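Long-range contacts in assembly chaperone of ribosomal protein L4 (Acl4) (Chaetomium thermophilum, PDB 5TQB), which probably acts as a dedicated assembly chaperone that holds ribosomal protein L4 through a superhelix of tetratricopeptide-like helical hairpins: residues Arg142-Glu147 with Pro182-Thr187; Glu186-Val191 with Leu208-Gly213; Ala151-Tyr156 with Gln168-Leu173. All blocks are in the same frame, centred on the assembly; numbering follows the deposited sequence.

Interaction 1: residues Arg142-Glu147 with Pro182-Thr187. With EDO (1,2-ethanediol), chain H; EDO (1,2-ethanediol), chain I.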
loop_
_atom_site.group_PDB
_atom_site.type_symbol
_atom_site.label_atom_id
_atom_site.label_comp_id
_atom_site.label_asym_id
_atom_site.label_seq_id
_atom_site.Cartn_x
_atom_site.Cartn_y
_atom_site.Cartn_z
ATOM N N ARG B 142 -0.936 14.043 15.190
ATOM C CA ARG B 142 -2.359 14.328 15.023
ATOM C C ARG B 142 -3.010 13.333 14.068
ATOM O O ARG B 142 -4.180 12.974 14.232
ATOM C CB ARG B 142 -2.569 15.755 14.510
ATOM C CG ARG B 142 -2.455 16.818 15.587
ATOM C CD ARG B 142 -2.565 18.222 15.010
ATOM N NE ARG B 142 -2.582 19.236 16.060
ATOM C CZ ARG B 142 -2.315 20.524 15.867
ATOM N NH1 ARG B 142 -1.999 20.974 14.660
ATOM N NH2 ARG B 142 -2.357 21.367 16.888
ATOM N N ARG B 143 -2.250 12.890 13.072
ATOM C CA ARG B 143 -2.758 11.919 12.111
ATOM C C ARG B 143 -2.926 10.549 12.755
ATOM O O ARG B 143 -3.916 9.865 12.502
ATOM C CB ARG B 143 -1.845 11.839 10.892
ATOM C CG ARG B 143 -1.943 13.063 10.012
ATOM C CD ARG B 143 -0.804 13.139 9.024
ATOM N NE ARG B 143 -0.841 14.386 8.271
ATOM C CZ ARG B 143 0.111 14.784 7.438
ATOM N NH1 ARG B 143 1.187 14.031 7.254
ATOM N NH2 ARG B 143 -0.011 15.935 6.795
ATOM N N ARG B 144 -1.971 10.157 13.597
ATOM C CA ARG B 144 -2.078 8.895 14.325
ATOM C C ARG B 144 -3.279 8.938 15.263
ATOM O O ARG B 144 -3.979 7.936 15.443
ATOM C CB ARG B 144 -0.806 8.611 15.137
ATOM C CG ARG B 144 0.464 8.376 14.313
ATOM C CD ARG B 144 0.373 7.159 13.389
ATOM N NE ARG B 144 -0.179 7.499 12.077
ATOM C CZ ARG B 144 0.462 8.201 11.144
ATOM N NH1 ARG B 144 1.692 8.664 11.366
ATOM N NH2 ARG B 144 -0.133 8.454 9.985
ATOM N N LEU B 145 -3.504 10.100 15.872
ATOM C CA LEU B 145 -4.643 10.293 16.762
ATOM C C LEU B 145 -5.944 10.216 15.977
ATOM O O LEU B 145 -6.890 9.561 16.406
ATOM C CB LEU B 145 -4.559 11.641 17.480
ATOM C CG LEU B 145 -5.757 11.976 18.381
ATOM C CD1 LEU B 145 -5.926 10.938 19.480
ATOM C CD2 LEU B 145 -5.612 13.364 18.985
ATOM N N ALA B 146 -5.984 10.891 14.831
ATOM C CA ALA B 146 -7.172 10.898 13.984
ATOM C C ALA B 146 -7.523 9.478 13.559
ATOM O O ALA B 146 -8.693 9.075 13.576
ATOM C CB ALA B 146 -6.941 11.767 12.769
ATOM N N GLU B 147 -6.497 8.718 13.189
ATOM C CA GLU B 147 -6.670 7.326 12.806
ATOM C C GLU B 147 -7.164 6.485 13.984
ATOM O O GLU B 147 -7.879 5.507 13.796
ATOM C CB GLU B 147 -5.356 6.759 12.267
ATOM C CG GLU B 147 -4.936 7.327 10.912
ATOM C CD GLU B 147 -3.429 7.196 10.647
ATOM O OE1 GLU B 147 -2.751 6.430 11.367
ATOM O OE2 GLU B 147 -2.921 7.866 9.721
ATOM N N PRO B 182 -7.887 17.634 8.923
ATOM C CA PRO B 182 -8.779 17.810 7.769
ATOM C C PRO B 182 -8.083 17.538 6.436
ATOM O O PRO B 182 -8.741 17.470 5.399
ATOM C CB PRO B 182 -9.179 19.285 7.867
ATOM C CG PRO B 182 -8.029 19.933 8.542
ATOM C CD PRO B 182 -7.515 18.923 9.531
ATOM N N GLU B 183 -6.763 17.382 6.475
ATOM C CA GLU B 183 -5.965 17.161 5.273
ATOM C C GLU B 183 -5.647 15.681 5.072
ATOM O O GLU B 183 -4.989 15.309 4.104
ATOM C CB GLU B 183 -4.661 17.968 5.345
ATOM C CG GLU B 183 -3.598 17.433 6.327
ATOM C CD GLU B 183 -3.985 17.599 7.792
ATOM O OE1 GLU B 183 -3.767 16.651 8.580
ATOM O OE2 GLU B 183 -4.498 18.680 8.156
ATOM N N TRP B 184 -6.114 14.847 5.994
ATOM C CA TRP B 184 -5.827 13.421 5.968
ATOM C C TRP B 184 -7.008 12.658 5.357
ATOM O O TRP B 184 -8.138 12.792 5.835
ATOM C CB TRP B 184 -5.577 12.945 7.394
ATOM C CG TRP B 184 -4.681 11.753 7.527
ATOM C CD1 TRP B 184 -4.906 10.648 8.294
ATOM C CD2 TRP B 184 -3.407 11.553 6.900
ATOM N NE1 TRP B 184 -3.857 9.773 8.183
ATOM C CE2 TRP B 184 -2.924 10.302 7.331
ATOM C CE3 TRP B 184 -2.629 12.307 6.017
ATOM C CZ2 TRP B 184 -1.702 9.784 6.903
ATOM C CZ3 TRP B 184 -1.414 11.791 5.593
ATOM C CH2 TRP B 184 -0.963 10.541 6.038
ATOM N N PRO B 185 -6.760 11.870 4.290
ATOM C CA PRO B 185 -7.868 11.181 3.610
ATOM C C PRO B 185 -8.712 10.246 4.485
ATOM O O PRO B 185 -9.910 10.115 4.235
ATOM C CB PRO B 185 -7.172 10.366 2.509
ATOM C CG PRO B 185 -5.751 10.771 2.499
ATOM C CD PRO B 185 -5.541 11.885 3.466
ATOM N N GLU B 186 -8.102 9.606 5.474
ATOM C CA GLU B 186 -8.799 8.621 6.293
ATOM C C GLU B 186 -9.892 9.241 7.170
ATOM O O GLU B 186 -10.864 8.576 7.529
ATOM C CB GLU B 186 -7.796 7.871 7.164
ATOM C CG GLU B 186 -8.416 6.828 8.072
ATOM C CD GLU B 186 -7.542 5.593 8.222
ATOM O OE1 GLU B 186 -7.297 5.173 9.373
ATOM O OE2 GLU B 186 -7.111 5.037 7.188
ATOM N N THR B 187 -9.736 10.511 7.515
ATOM C CA THR B 187 -10.725 11.168 8.344
ATOM C C THR B 187 -12.024 11.305 7.550
ATOM O O THR B 187 -13.105 11.011 8.057
ATOM C CB THR B 187 -10.231 12.542 8.824
ATOM O OG1 THR B 187 -9.907 13.358 7.694
ATOM C CG2 THR B 187 -8.993 12.386 9.694
HETATM C C1 EDO H . -4.682 8.027 5.912
HETATM O O1 EDO H . -5.280 8.730 4.844
HETATM C C2 EDO H . -4.817 6.533 5.730
HETATM O O2 EDO H . -4.528 5.897 6.958
HETATM C C1 EDO I . -0.910 4.533 9.402
HETATM O O1 EDO I . -1.765 4.958 8.361
HETATM C C2 EDO I . -1.547 3.361 10.114
HETATM O O2 EDO I . -2.925 3.616 10.266
#
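Successive helical hairpins of what appears to be a TPR-like solenoid meet here, where the middle of helix 131-156 receives the turn that leads into helix 185-197. Trp184, on that turn, supplies the central group. Its CG stands anti to the backbone N (chi1 -153°), which turns the indole toward helix 131-156, one face to the extended Arg143 side chain. Over that face Arg143 CD forms a CH-pi contact, 3.6 Å from the centroid of the six-membered ring, and Arg143 NE lies 3.5 Å from Trp184 CE3. The guanidinium is turned almost parallel to the indole, with 2° between the planes. At the guanidinium edge Glu183 OE1 makes only a long salt bridge, 3.7 Å from Arg143 NE. The ring edge is used as well, for Trp184 NE1 donates a 2.6 Å hydrogen bond, bent to 149°, to the anti lone pair of Glu147 OE2. The syn lone pair of that oxygen takes Arg144 NH2 at 2.9 Å, while Arg144 NE reaches Glu147 OE1, so a side-on, two-nitrogen grip orients the carboxylate that receives the indole N-H. Two donors on OE2 would probably stabilise its negative charge. Ethanediol lies over the other indole face and hydrogen-bonds Glu186 OE2, which also bonds Ser230 OG. Glu186 OE1 forms a salt bridge with a basic side chain of the chain of another protein, which also packs on Glu147. Ala146 CB meets Thr187 CG2 at 3.7 Å. Packing of one hairpin on the next is characteristic of TPR-like solenoids, and the contact is consistent with that fold.

Interaction 2: residues Glu186-Val191 with Leu208-Gly213. With EDO (1,2-ethanediol), chain H.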
loop_
_atom_site.group_PDB
_atom_site.type_symbol
_atom_site.label_atom_id
_atom_site.label_comp_id
_atom_site.label_asym_id
_atom_site.label_seq_id
_atom_site.Cartn_x
_atom_site.Cartn_y
_atom_site.Cartn_z
ATOM N N GLU B 186 -8.102 9.606 5.474
ATOM C CA GLU B 186 -8.799 8.621 6.293
ATOM C C GLU B 186 -9.892 9.241 7.170
ATOM O O GLU B 186 -10.864 8.576 7.529
ATOM C CB GLU B 186 -7.796 7.871 7.164
ATOM C CG GLU B 186 -8.416 6.828 8.072
ATOM C CD GLU B 186 -7.542 5.593 8.222
ATOM O OE1 GLU B 186 -7.297 5.173 9.373
ATOM O OE2 GLU B 186 -7.111 5.037 7.188
ATOM N N THR B 187 -9.736 10.511 7.515
ATOM C CA THR B 187 -10.725 11.168 8.344
ATOM C C THR B 187 -12.024 11.305 7.550
ATOM O O THR B 187 -13.105 11.011 8.057
ATOM C CB THR B 187 -10.231 12.542 8.824
ATOM O OG1 THR B 187 -9.907 13.358 7.694
ATOM C CG2 THR B 187 -8.993 12.386 9.694
ATOM N N TRP B 188 -11.905 11.730 6.296
ATOM C CA TRP B 188 -13.070 11.958 5.448
ATOM C C TRP B 188 -13.644 10.645 4.939
ATOM O O TRP B 188 -14.844 10.528 4.681
ATOM C CB TRP B 188 -12.698 12.892 4.302
ATOM C CG TRP B 188 -12.346 14.236 4.827
ATOM C CD1 TRP B 188 -11.102 14.785 4.912
ATOM C CD2 TRP B 188 -13.249 15.194 5.388
ATOM N NE1 TRP B 188 -11.176 16.034 5.478
ATOM C CE2 TRP B 188 -12.484 16.307 5.781
ATOM C CE3 TRP B 188 -14.632 15.219 5.590
ATOM C CZ2 TRP B 188 -13.056 17.436 6.359
ATOM C CZ3 TRP B 188 -15.199 16.342 6.163
ATOM C CH2 TRP B 188 -14.413 17.434 6.542
ATOM N N GLN B 189 -12.773 9.653 4.819
ATOM C CA GLN B 189 -13.191 8.300 4.514
ATOM C C GLN B 189 -14.126 7.809 5.619
ATOM O O GLN B 189 -15.166 7.196 5.354
ATOM C CB GLN B 189 -11.956 7.414 4.428
ATOM C CG GLN B 189 -12.165 6.119 3.701
ATOM C CD GLN B 189 -10.860 5.531 3.212
ATOM O OE1 GLN B 189 -10.131 6.158 2.440
ATOM N NE2 GLN B 189 -10.555 4.322 3.665
ATOM N N THR B 190 -13.753 8.107 6.859
ATOM C CA THR B 190 -14.496 7.641 8.021
ATOM C C THR B 190 -15.776 8.443 8.196
ATOM O O THR B 190 -16.776 7.922 8.686
ATOM C CB THR B 190 -13.633 7.717 9.296
ATOM O OG1 THR B 190 -12.455 6.929 9.109
ATOM C CG2 THR B 190 -14.381 7.191 10.514
ATOM N N VAL B 191 -15.742 9.710 7.795
ATOM C CA VAL B 191 -16.936 10.538 7.806
ATOM C C VAL B 191 -17.959 9.907 6.862
ATOM O O VAL B 191 -19.139 9.802 7.190
ATOM C CB VAL B 191 -16.614 11.996 7.393
ATOM C CG1 VAL B 191 -17.879 12.767 7.017
ATOM C CG2 VAL B 191 -15.884 12.719 8.515
ATOM N N LEU B 208 -16.176 11.338 0.329
ATOM C CA LEU B 208 -15.251 10.452 -0.367
ATOM C C LEU B 208 -14.511 11.175 -1.489
ATOM O O LEU B 208 -13.320 10.947 -1.711
ATOM C CB LEU B 208 -16.007 9.252 -0.931
ATOM C CG LEU B 208 -16.411 8.171 0.074
ATOM C CD1 LEU B 208 -17.333 7.154 -0.582
ATOM C CD2 LEU B 208 -15.198 7.472 0.669
ATOM N N ARG B 209 -15.223 12.046 -2.195
ATOM C CA ARG B 209 -14.630 12.856 -3.251
ATOM C C ARG B 209 -13.552 13.760 -2.664
ATOM O O ARG B 209 -12.561 14.078 -3.325
ATOM C CB ARG B 209 -15.711 13.703 -3.929
ATOM C CG ARG B 209 -15.788 13.572 -5.447
ATOM C CD ARG B 209 -17.236 13.469 -5.924
ATOM N NE ARG B 209 -18.108 14.436 -5.260
ATOM C CZ ARG B 209 -19.432 14.321 -5.162
ATOM N NH1 ARG B 209 -20.062 13.274 -5.683
ATOM N NH2 ARG B 209 -20.129 15.255 -4.532
ATOM N N ARG B 210 -13.745 14.165 -1.413
ATOM C CA ARG B 210 -12.782 15.023 -0.735
ATOM C C ARG B 210 -11.531 14.254 -0.320
ATOM O O ARG B 210 -10.417 14.757 -0.460
ATOM C CB ARG B 210 -13.411 15.679 0.490
ATOM C CG ARG B 210 -12.414 16.459 1.313
ATOM C CD ARG B 210 -13.084 17.503 2.161
ATOM N NE ARG B 210 -12.102 18.303 2.878
ATOM C CZ ARG B 210 -12.406 19.308 3.689
ATOM N NH1 ARG B 210 -13.673 19.644 3.888
ATOM N NH2 ARG B 210 -11.439 19.978 4.302
ATOM N N SER B 211 -11.717 13.042 0.195
ATOM C CA SER B 211 -10.594 12.218 0.616
ATOM C C SER B 211 -9.716 11.857 -0.574
ATOM O O SER B 211 -8.495 11.828 -0.462
ATOM C CB SER B 211 -11.085 10.939 1.292
ATOM O OG SER B 211 -11.707 10.076 0.357
ATOM N N LEU B 212 -10.344 11.580 -1.710
ATOM C CA LEU B 212 -9.612 11.229 -2.921
ATOM C C LEU B 212 -8.787 12.407 -3.427
ATOM O O LEU B 212 -7.666 12.233 -3.897
ATOM C CB LEU B 212 -10.583 10.774 -4.009
ATOM C CG LEU B 212 -11.211 9.396 -3.802
ATOM C CD1 LEU B 212 -12.415 9.214 -4.714
ATOM C CD2 LEU B 212 -10.186 8.311 -4.055
ATOM N N GLY B 213 -9.342 13.609 -3.317
ATOM C CA GLY B 213 -8.671 14.803 -3.797
ATOM C C GLY B 213 -7.411 15.138 -3.021
ATOM O O GLY B 213 -6.674 16.050 -3.392
HETATM C C1 EDO H . -4.682 8.027 5.912
HETATM O O1 EDO H . -5.280 8.730 4.844
HETATM C C2 EDO H . -4.817 6.533 5.730
HETATM O O2 EDO H . -4.528 5.897 6.958
HETATM O O HOH W 1 -9.348 7.948 0.438
#
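Trp188 and Arg210 lie one over the other, their flat groups only 18° from parallel. The chi1 of Arg210 sets CG anti to the backbone N (174°), and from there the chain runs extended across the indole: CD forms a CH-pi contact 3.9 Å from the centroid of the five-membered ring, and the guanidinium follows over the CZ2 side of the indole, toward its rim. Trp188 CZ2 sits under the middle of that group, 3.3 Å from Arg210 CZ. The indole N-H is used elsewhere, since Trp188 NE1 donates to Pro182 O, which helps to fix the ring's rotation. Behind this pair the backbones draw close, with 5.4 Å between the CA atoms of Trp188 and Ser211. The small Ser211 suits this approach: its CB packs on Trp188 CB, and Ser211 OG turns back to Leu208 O at 2.8 Å. A water then spans the gap, donating to both Gln189 OE1 and Ser211 OG, while Gln189 NE2 hydrogen-bonds Ser230 O. The segment axes approach to 8.0 Å and run nearly antiparallel, at 166°, as in a helical hairpin. Helix 228-240 covers Gln189 and Leu208 from beyond, and helix 166-180 touches Trp188 through Thr178.

Interaction 3: residues Ala151-Tyr156 with Gln168-Leu173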
loop_
_atom_site.group_PDB
_atom_site.type_symbol
_atom_site.label_atom_id
_atom_site.label_comp_id
_atom_site.label_asym_id
_atom_site.label_seq_id
_atom_site.Cartn_x
_atom_site.Cartn_y
_atom_site.Cartn_z
ATOM N N ALA B 151 -10.510 4.432 14.254
ATOM C CA ALA B 151 -10.508 3.026 14.630
ATOM C C ALA B 151 -11.642 2.741 15.615
ATOM O O ALA B 151 -12.280 1.694 15.544
ATOM C CB ALA B 151 -9.178 2.627 15.220
ATOM N N VAL B 152 -11.892 3.678 16.524
ATOM C CA VAL B 152 -12.960 3.530 17.511
ATOM C C VAL B 152 -14.337 3.624 16.849
ATOM O O VAL B 152 -15.252 2.879 17.198
ATOM C CB VAL B 152 -12.830 4.583 18.635
ATOM C CG1 VAL B 152 -13.986 4.479 19.621
ATOM C CG2 VAL B 152 -11.514 4.398 19.366
ATOM N N VAL B 153 -14.475 4.538 15.892
ATOM C CA VAL B 153 -15.694 4.649 15.099
ATOM C C VAL B 153 -16.090 3.292 14.526
ATOM O O VAL B 153 -17.256 2.895 14.598
ATOM C CB VAL B 153 -15.526 5.672 13.941
ATOM C CG1 VAL B 153 -16.674 5.565 12.935
ATOM C CG2 VAL B 153 -15.439 7.094 14.489
ATOM N N GLU B 154 -15.112 2.581 13.975
ATOM C CA GLU B 154 -15.360 1.314 13.293
ATOM C C GLU B 154 -15.728 0.191 14.270
ATOM O O GLU B 154 -16.436 -0.750 13.900
ATOM C CB GLU B 154 -14.147 0.929 12.436
ATOM C CG GLU B 154 -13.940 1.852 11.227
ATOM C CD GLU B 154 -12.501 1.852 10.689
ATOM O OE1 GLU B 154 -11.710 0.953 11.056
ATOM O OE2 GLU B 154 -12.162 2.762 9.895
ATOM N N VAL B 155 -15.262 0.284 15.513
ATOM C CA VAL B 155 -15.683 -0.670 16.540
ATOM C C VAL B 155 -17.165 -0.460 16.861
ATOM O O VAL B 155 -17.913 -1.424 17.048
ATOM C CB VAL B 155 -14.855 -0.537 17.837
ATOM C CG1 VAL B 155 -15.323 -1.537 18.877
ATOM C CG2 VAL B 155 -13.374 -0.747 17.557
ATOM N N TYR B 156 -17.587 0.802 16.918
ATOM C CA TYR B 156 -18.971 1.120 17.256
ATOM C C TYR B 156 -19.935 0.822 16.114
ATOM O O TYR B 156 -21.149 0.792 16.318
ATOM C CB TYR B 156 -19.107 2.579 17.705
ATOM C CG TYR B 156 -18.795 2.771 19.171
ATOM C CD1 TYR B 156 -19.673 2.320 20.152
ATOM C CD2 TYR B 156 -17.626 3.389 19.574
ATOM C CE1 TYR B 156 -19.390 2.484 21.491
ATOM C CE2 TYR B 156 -17.335 3.560 20.912
ATOM C CZ TYR B 156 -18.213 3.105 21.865
ATOM O OH TYR B 156 -17.911 3.282 23.197
ATOM N N GLN B 168 -24.083 8.545 18.416
ATOM C CA GLN B 168 -23.659 9.761 19.101
ATOM C C GLN B 168 -22.142 9.781 19.292
ATOM O O GLN B 168 -21.476 10.782 19.008
ATOM C CB GLN B 168 -24.367 9.860 20.453
ATOM C CG GLN B 168 -24.150 11.177 21.177
ATOM C CD GLN B 168 -24.938 11.276 22.475
ATOM O OE1 GLN B 168 -24.409 11.700 23.501
ATOM N NE2 GLN B 168 -26.210 10.892 22.432
ATOM N N ARG B 169 -21.598 8.665 19.765
ATOM C CA ARG B 169 -20.162 8.550 19.984
ATOM C C ARG B 169 -19.380 8.675 18.676
ATOM O O ARG B 169 -18.336 9.330 18.636
ATOM C CB ARG B 169 -19.837 7.232 20.691
ATOM C CG ARG B 169 -20.150 7.261 22.179
ATOM C CD ARG B 169 -19.900 5.919 22.846
ATOM N NE ARG B 169 -20.000 6.013 24.301
ATOM C CZ ARG B 169 -19.947 4.975 25.132
ATOM N NH1 ARG B 169 -19.804 3.741 24.662
ATOM N NH2 ARG B 169 -20.045 5.172 26.440
ATOM N N CYS B 170 -19.893 8.064 17.610
ATOM C CA CYS B 170 -19.266 8.168 16.291
ATOM C C CYS B 170 -19.248 9.614 15.812
ATOM O O CYS B 170 -18.239 10.087 15.293
ATOM C CB CYS B 170 -19.999 7.302 15.259
ATOM S SG CYS B 170 -19.742 5.515 15.412
ATOM N N GLU B 171 -20.368 10.310 15.985
ATOM C CA GLU B 171 -20.471 11.705 15.568
ATOM C C GLU B 171 -19.446 12.587 16.277
ATOM O O GLU B 171 -18.930 13.539 15.691
ATOM C CB GLU B 171 -21.884 12.243 15.823
ATOM C CG GLU B 171 -22.848 12.058 14.654
ATOM C CD GLU B 171 -22.442 12.849 13.417
ATOM O OE1 GLU B 171 -21.477 13.643 13.498
ATOM O OE2 GLU B 171 -23.087 12.674 12.359
ATOM N N ALA B 172 -19.151 12.268 17.533
ATOM C CA ALA B 172 -18.204 13.050 18.322
ATOM C C ALA B 172 -16.781 12.758 17.870
ATOM O O ALA B 172 -15.921 13.642 17.861
ATOM C CB ALA B 172 -18.365 12.737 19.801
ATOM N N LEU B 173 -16.539 11.511 17.485
ATOM C CA LEU B 173 -15.218 11.097 17.043
ATOM C C LEU B 173 -14.841 11.746 15.714
ATOM O O LEU B 173 -13.723 12.238 15.561
ATOM C CB LEU B 173 -15.152 9.572 16.944
ATOM C CG LEU B 173 -15.127 8.867 18.304
ATOM C CD1 LEU B 173 -15.589 7.425 18.188
ATOM C CD2 LEU B 173 -13.728 8.931 18.894
#
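On helix 166-180 one first torsion recurs: Arg169, like Cys170 and Leu173, holds CG (SG in the cysteine) anti to the carbonyl carbon (chi1 -77° in Arg169), and its chain then extends from CG to NE so that it reaches across to Tyr156. The arginine approaches over the phenol with its aliphatic part, Arg169 CB lying above one ring face and CD coming to 3.4 Å from Tyr156 CZ. Beyond CD the guanidinium is steeply inclined to the phenol, 68° between planes, and its NE forms a salt bridge with Asp165. An alanine in place of Arg169 would keep CB but remove everything from CG outward, and would probably leave the phenol less covered around CZ and Asp165 without this charged partner. Below the pair the contact turns apolar. Val153 sets CG1 anti to the backbone N (chi1 167°), which splits its two methyl groups between neighbours: CG1 is 3.9 Å from Cys170 SG, while CG2 presses on Leu173 CB at 3.5 Å. The sulfur also lies 3.8 Å from Tyr156 CB and so sits between valine and tyrosine. Leu173 CD1 reaches further to Val152 CG1 at 3.6 Å, crossing that side chain at about a right angle. The closest backbone approach is Val153 to Cys170, 5.2 Å between CA atoms. The two helices run nearly antiparallel, their segment axes 9.3 Å apart, as a helical hairpin. Helix 100-125 backs Val152 through Val103 and Phe106, and helix 185-197 packs against Val153 with Thr190 and Val194.

How the interactions relate
Helix 131-156 enters both interaction 1 and interaction 3, and helix 185-197 both interaction 1 and interaction 2, so the three contacts run through consecutive helices. Interactions 2 and 3 are the buried, antiparallel contacts of hairpins following in series; interaction 1, partly buried, joins the later hairpin to the earlier one. Chemistry follows place: interaction 1 is the most polar, with a carboxylate held by an arginine and an indole; interaction 2 combines an arginine laid over a tryptophan face with a water bridge; interaction 3 is mainly apolar, its charged group at the margin. Exposed Arg210 likewise marks the margin of interaction 2, whereas the buried Glu186 and Thr187 belong to both interactions 1 and 2.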